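Local coordinates for protein chitinase (Paenibacillus sp. FPU-7, PDB 5GZT) that probably catalyses the random endo-hydrolysis of beta-1,4 linkages between N-acetylglucosamine units in chitin and chitodextrins, at residues B[212-217]-B[251-256]; B[360-365]-B[400-405]. One frame throughout, in Å; residues are numbered along the deposited sequence.

Interaction 1 of 2, residues B[212-217]-B[251-256]; sequences IVLTSP and GTWLYS
Ser216 and Pro217 lie over one face of the Trp253 indole, a worked case of aliphatic groups bedding on an aromatic ring. Ser216 CA stands 3.6 Å from the centroid of the six-membered ring of Trp253, and Pro217 CD 3.8 Å from that of the five-membered ring, both CH-pi contacts. Trp253 CG is anti to its carbonyl carbon (chi1 -72°), which brings the ring beneath the chain leaving the partner strand; a bond from Trp253 NE1 to Ala249 O holds its rotation. An alanine at Trp253 would probably open a gap beneath Ser216 and Pro217, leaving that turn freer to move. Among the purely apolar contacts, Leu214 CB meets the ring edge at Trp253 CE3 (3.9 Å), while Leu214 CD2 reaches Tyr255 CB at 3.5 Å. This face of the antiparallel pair also packs on Leu197 and Leu199 of strand 197-203, consistent with a beta-sandwich-like layering of two sheets. Backbone bonds set the register: Thr215 N gives a nearly straight one to Leu254 O (2.7 Å, 173° at the hydrogen), and Ser256 N reaches Val213 O at 2.9 Å. On the other face, a water donates to Val213 O and weakly to Leu254 O, and also bonds Thr215 OG1.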
loop_
_atom_site.group_PDB
_atom_site.type_symbol
_atom_site.label_atom_id
_atom_site.label_comp_id
_atom_site.label_asym_id
_atom_site.label_seq_id
_atom_site.Cartn_x
_atom_site.Cartn_y
_atom_site.Cartn_z
ATOM N N ILE B 212 -17.417 -17.384 14.898
ATOM C CA ILE B 212 -16.163 -16.781 14.404
ATOM C C ILE B 212 -16.238 -15.306 14.678
ATOM O O ILE B 212 -17.256 -14.681 14.310
ATOM C CB ILE B 212 -15.973 -17.003 12.892
ATOM C CG1 ILE B 212 -15.663 -18.476 12.615
ATOM C CG2 ILE B 212 -14.823 -16.147 12.344
ATOM C CD1 ILE B 212 -15.872 -18.880 11.181
ATOM N N VAL B 213 -15.197 -14.763 15.328
ATOM C CA VAL B 213 -15.084 -13.301 15.491
ATOM C C VAL B 213 -13.874 -12.776 14.676
ATOM O O VAL B 213 -12.767 -13.322 14.765
ATOM C CB VAL B 213 -15.059 -12.798 16.979
ATOM C CG1 VAL B 213 -13.664 -12.826 17.616
ATOM C CG2 VAL B 213 -15.602 -11.361 17.082
ATOM N N LEU B 214 -14.113 -11.739 13.872
ATOM C CA LEU B 214 -13.090 -11.139 12.994
ATOM C C LEU B 214 -12.781 -9.795 13.559
ATOM O O LEU B 214 -13.707 -9.055 13.932
ATOM C CB LEU B 214 -13.622 -10.968 11.560
ATOM C CG LEU B 214 -13.956 -12.256 10.812
ATOM C CD1 LEU B 214 -14.233 -12.017 9.326
ATOM C CD2 LEU B 214 -12.852 -13.269 10.999
ATOM N N THR B 215 -11.495 -9.484 13.678
ATOM C CA THR B 215 -11.096 -8.128 13.998
ATOM C C THR B 215 -10.435 -7.530 12.752
ATOM O O THR B 215 -9.422 -8.028 12.297
ATOM C CB THR B 215 -10.096 -8.079 15.146
ATOM O OG1 THR B 215 -10.610 -8.833 16.240
ATOM C CG2 THR B 215 -9.840 -6.637 15.585
ATOM N N SER B 216 -11.043 -6.468 12.238
ATOM C CA SER B 216 -10.519 -5.668 11.149
ATOM C C SER B 216 -9.167 -5.031 11.517
ATOM O O SER B 216 -8.771 -5.035 12.685
ATOM C CB SER B 216 -11.573 -4.621 10.695
ATOM O OG SER B 216 -11.462 -3.363 11.335
ATOM N N PRO B 217 -8.417 -4.536 10.514
ATOM C CA PRO B 217 -7.118 -3.933 10.826
ATOM C C PRO B 217 -7.298 -2.641 11.551
ATOM O O PRO B 217 -6.419 -2.257 12.310
ATOM C CB PRO B 217 -6.492 -3.669 9.447
ATOM C CG PRO B 217 -7.207 -4.602 8.519
ATOM C CD PRO B 217 -8.603 -4.724 9.060
ATOM N N GLY B 251 -5.066 -5.750 4.515
ATOM C CA GLY B 251 -4.061 -5.819 5.569
ATOM C C GLY B 251 -4.256 -7.046 6.460
ATOM O O GLY B 251 -4.705 -8.102 5.990
ATOM N N THR B 252 -3.916 -6.907 7.740
ATOM C CA THR B 252 -3.915 -8.066 8.646
ATOM C C THR B 252 -5.235 -8.165 9.462
ATOM O O THR B 252 -5.603 -7.215 10.136
ATOM C CB THR B 252 -2.744 -8.056 9.589
ATOM O OG1 THR B 252 -1.536 -8.093 8.841
ATOM C CG2 THR B 252 -2.794 -9.315 10.470
ATOM N N TRP B 253 -5.963 -9.275 9.293
ATOM C CA TRP B 253 -7.190 -9.581 10.087
ATOM C C TRP B 253 -6.858 -10.576 11.186
ATOM O O TRP B 253 -6.061 -11.471 11.004
ATOM C CB TRP B 253 -8.328 -10.133 9.226
ATOM C CG TRP B 253 -8.911 -9.073 8.395
ATOM C CD1 TRP B 253 -8.275 -8.427 7.381
ATOM C CD2 TRP B 253 -10.219 -8.486 8.491
ATOM N NE1 TRP B 253 -9.112 -7.497 6.823
ATOM C CE2 TRP B 253 -10.308 -7.507 7.479
ATOM C CE3 TRP B 253 -11.350 -8.747 9.267
ATOM C CZ2 TRP B 253 -11.458 -6.733 7.265
ATOM C CZ3 TRP B 253 -12.505 -7.961 9.069
ATOM C CH2 TRP B 253 -12.545 -6.970 8.078
ATOM N N LEU B 254 -7.461 -10.373 12.348
ATOM C CA LEU B 254 -7.350 -11.331 13.459
ATOM C C LEU B 254 -8.672 -12.083 13.538
ATOM O O LEU B 254 -9.752 -11.488 13.418
ATOM C CB LEU B 254 -7.008 -10.597 14.756
ATOM C CG LEU B 254 -5.709 -9.755 14.745
ATOM C CD1 LEU B 254 -5.597 -8.930 16.022
ATOM C CD2 LEU B 254 -4.469 -10.622 14.585
ATOM N N TYR B 255 -8.598 -13.397 13.668
ATOM C CA TYR B 255 -9.830 -14.177 13.830
ATOM C C TYR B 255 -9.781 -15.144 15.039
ATOM O O TYR B 255 -8.709 -15.607 15.436
ATOM C CB TYR B 255 -10.190 -14.924 12.534
ATOM C CG TYR B 255 -9.239 -16.038 12.183
ATOM C CD1 TYR B 255 -8.023 -15.768 11.576
ATOM C CD2 TYR B 255 -9.543 -17.358 12.468
ATOM C CE1 TYR B 255 -7.129 -16.783 11.263
ATOM C CE2 TYR B 255 -8.657 -18.384 12.154
ATOM C CZ TYR B 255 -7.456 -18.097 11.551
ATOM O OH TYR B 255 -6.562 -19.103 11.251
ATOM N N SER B 256 -10.958 -15.404 15.613
ATOM C CA SER B 256 -11.169 -16.514 16.568
ATOM C C SER B 256 -12.299 -17.411 16.061
ATOM O O SER B 256 -13.330 -16.925 15.529
ATOM C CB SER B 256 -11.569 -16.002 17.939
ATOM O OG SER B 256 -12.860 -15.413 17.843
HETATM O O HOH W 1 -10.842 -11.765 16.258
#

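Interaction 2 of 2, residues B[360-365]-B[400-405]; sequences NLKVLV and NLDGID
Asp402 sets its CG anti to its own carbonyl carbon (chi1 -60°), bringing the carboxylate to Val363, where OD2 accepts the backbone N-H through its anti lone pair; Val363 N to Asp402 OD2 is 2.9 Å. Asp402 holds Val363 twice, since its N also bonds Val363 O at 2.9 Å, nearly head-on to the carbonyl. Asp402 OD2 also forms a salt bridge with Lys355, and OD1 one with Lys449. Leu401 CG takes the same setting (chi1 -54°), which lays its two methyls over the partner strand, CD1 3.6 Å from Val365 CB and CD2 3.8 Å from Val363 CG1. Further on, Asp405 N bonds Val365 O at 3.0 Å, whereas the bond from Val365 N to Gly403 O is weak. Leu364 CG packs 3.5 Å from Gly403 C, where a CB would press on Leu364 CD2 and on the carbonyl O of Asp402. Asp402 and Asp405 belong to the DxxDxDxE signature of family 18. The two parallel strands are neighbours in the TIM barrel, joined by a beta-alpha-beta crossover through helix 382-398, which packs on Val365, Leu401 and Ile404; strand 303-312 flanks 362-368 and strand 452-457 flanks 403-407 round the barrel.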
loop_
_atom_site.group_PDB
_atom_site.type_symbol
_atom_site.label_atom_id
_atom_site.label_comp_id
_atom_site.label_asym_id
_atom_site.label_seq_id
_atom_site.Cartn_x
_atom_site.Cartn_y
_atom_site.Cartn_z
ATOM N N ASN B 360 -8.849 4.444 7.472
ATOM C CA ASN B 360 -8.165 3.135 7.498
ATOM C C ASN B 360 -6.673 3.149 7.343
ATOM O O ASN B 360 -6.033 2.077 7.408
ATOM C CB ASN B 360 -8.718 2.243 6.409
ATOM C CG ASN B 360 -10.040 1.672 6.800
ATOM O OD1 ASN B 360 -10.112 0.713 7.564
ATOM N ND2 ASN B 360 -11.081 2.287 6.340
ATOM N N LEU B 361 -6.118 4.332 7.072
ATOM C CA LEU B 361 -4.694 4.483 6.749
ATOM C C LEU B 361 -3.875 4.059 7.910
ATOM O O LEU B 361 -4.154 4.538 8.999
ATOM C CB LEU B 361 -4.365 5.943 6.423
ATOM C CG LEU B 361 -2.856 6.238 6.273
ATOM C CD1 LEU B 361 -2.350 5.555 4.992
ATOM C CD2 LEU B 361 -2.641 7.753 6.236
ATOM N N LYS B 362 -2.926 3.140 7.706
ATOM C CA LYS B 362 -1.857 2.840 8.663
ATOM C C LYS B 362 -0.563 3.602 8.335
ATOM O O LYS B 362 -0.193 3.731 7.156
ATOM C CB LYS B 362 -1.574 1.338 8.759
ATOM C CG LYS B 362 -2.561 0.662 9.713
ATOM C CD LYS B 362 -2.564 -0.845 9.644
ATOM C CE LYS B 362 -3.852 -1.389 10.297
ATOM N NZ LYS B 362 -3.840 -1.253 11.773
ATOM N N VAL B 363 0.102 4.127 9.371
ATOM C CA VAL B 363 1.357 4.805 9.199
ATOM C C VAL B 363 2.399 4.084 9.962
ATOM O O VAL B 363 2.253 3.946 11.153
ATOM C CB VAL B 363 1.311 6.276 9.665
ATOM C CG1 VAL B 363 2.656 6.949 9.392
ATOM C CG2 VAL B 363 0.184 7.082 9.004
ATOM N N LEU B 364 3.480 3.646 9.317
ATOM C CA LEU B 364 4.558 2.983 10.005
ATOM C C LEU B 364 5.841 3.740 9.919
ATOM O O LEU B 364 6.037 4.523 9.005
ATOM C CB LEU B 364 4.792 1.599 9.464
ATOM C CG LEU B 364 3.740 0.476 9.739
ATOM C CD1 LEU B 364 2.442 0.626 8.963
ATOM C CD2 LEU B 364 4.368 -0.840 9.390
ATOM N N VAL B 365 6.751 3.455 10.837
ATOM C CA VAL B 365 8.049 4.036 10.783
ATOM C C VAL B 365 8.870 3.016 10.112
ATOM O O VAL B 365 8.839 1.866 10.509
ATOM C CB VAL B 365 8.689 4.405 12.154
ATOM C CG1 VAL B 365 8.680 3.256 13.160
ATOM C CG2 VAL B 365 10.156 4.809 11.941
ATOM N N ASN B 400 2.519 7.876 17.596
ATOM C CA ASN B 400 1.195 7.245 17.429
ATOM C C ASN B 400 1.077 6.436 16.120
ATOM O O ASN B 400 0.074 6.488 15.421
ATOM C CB ASN B 400 0.066 8.281 17.494
ATOM C CG ASN B 400 0.042 9.030 18.837
ATOM O OD1 ASN B 400 0.112 8.430 19.936
ATOM N ND2 ASN B 400 -0.078 10.342 18.750
ATOM N N LEU B 401 2.112 5.688 15.830
ATOM C CA LEU B 401 2.178 4.916 14.588
ATOM C C LEU B 401 1.566 3.531 14.775
ATOM O O LEU B 401 1.359 3.049 15.913
ATOM C CB LEU B 401 3.643 4.780 14.152
ATOM C CG LEU B 401 4.386 6.118 14.034
ATOM C CD1 LEU B 401 5.816 5.889 13.654
ATOM C CD2 LEU B 401 3.682 7.099 13.089
ATOM N N ASP B 402 1.358 2.875 13.640
ATOM C CA ASP B 402 0.667 1.647 13.583
ATOM C C ASP B 402 1.562 0.477 13.424
ATOM O O ASP B 402 1.091 -0.650 13.282
ATOM C CB ASP B 402 -0.333 1.721 12.477
ATOM C CG ASP B 402 -1.335 2.831 12.677
ATOM O OD1 ASP B 402 -2.110 2.736 13.651
ATOM O OD2 ASP B 402 -1.403 3.786 11.849
ATOM N N GLY B 403 2.867 0.674 13.474
ATOM C CA GLY B 403 3.758 -0.470 13.332
ATOM C C GLY B 403 5.151 -0.074 12.943
ATOM O O GLY B 403 5.453 1.107 12.869
ATOM N N ILE B 404 5.995 -1.067 12.695
ATOM C CA ILE B 404 7.417 -0.855 12.492
ATOM C C ILE B 404 7.806 -1.700 11.279
ATOM O O ILE B 404 7.446 -2.915 11.193
ATOM C CB ILE B 404 8.263 -1.409 13.666
ATOM C CG1 ILE B 404 7.988 -0.639 14.979
ATOM C CG2 ILE B 404 9.757 -1.334 13.433
ATOM C CD1 ILE B 404 8.600 -1.335 16.202
ATOM N N ASP B 405 8.636 -1.110 10.430
ATOM C CA ASP B 405 9.246 -1.806 9.298
ATOM C C ASP B 405 10.763 -1.673 9.364
ATOM O O ASP B 405 11.247 -0.608 9.610
ATOM C CB ASP B 405 8.625 -1.259 7.946
ATOM C CG ASP B 405 9.462 -1.619 6.747
ATOM O OD1 ASP B 405 9.353 -2.782 6.333
ATOM O OD2 ASP B 405 10.277 -0.782 6.310
HETATM O O HOH W 2 -1.235 -1.797 13.052
#

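In the fold
Both interactions are strand pairings, yet they illustrate how place governs chemistry. Interaction 2 is wholly buried within the TIM barrel, where parallel strands are tied partly by a carboxylate standing in for a backbone acceptor. Interaction 1, only partly buried, joins antiparallel strands of the region preceding the barrel through regular main-chain bonds, with aromatic packing in place of the carboxylate and aliphatic contacts inside the barrel. The centres lie about 18 Å apart, but the two meet directly: Lys362 NZ probably donates a hydrogen bond to Pro217 O, so the turn after strand 210-215 rests on the start of barrel strand 362-368. Strand 264-284, which pairs with strand 251-261, also runs on into the barrel.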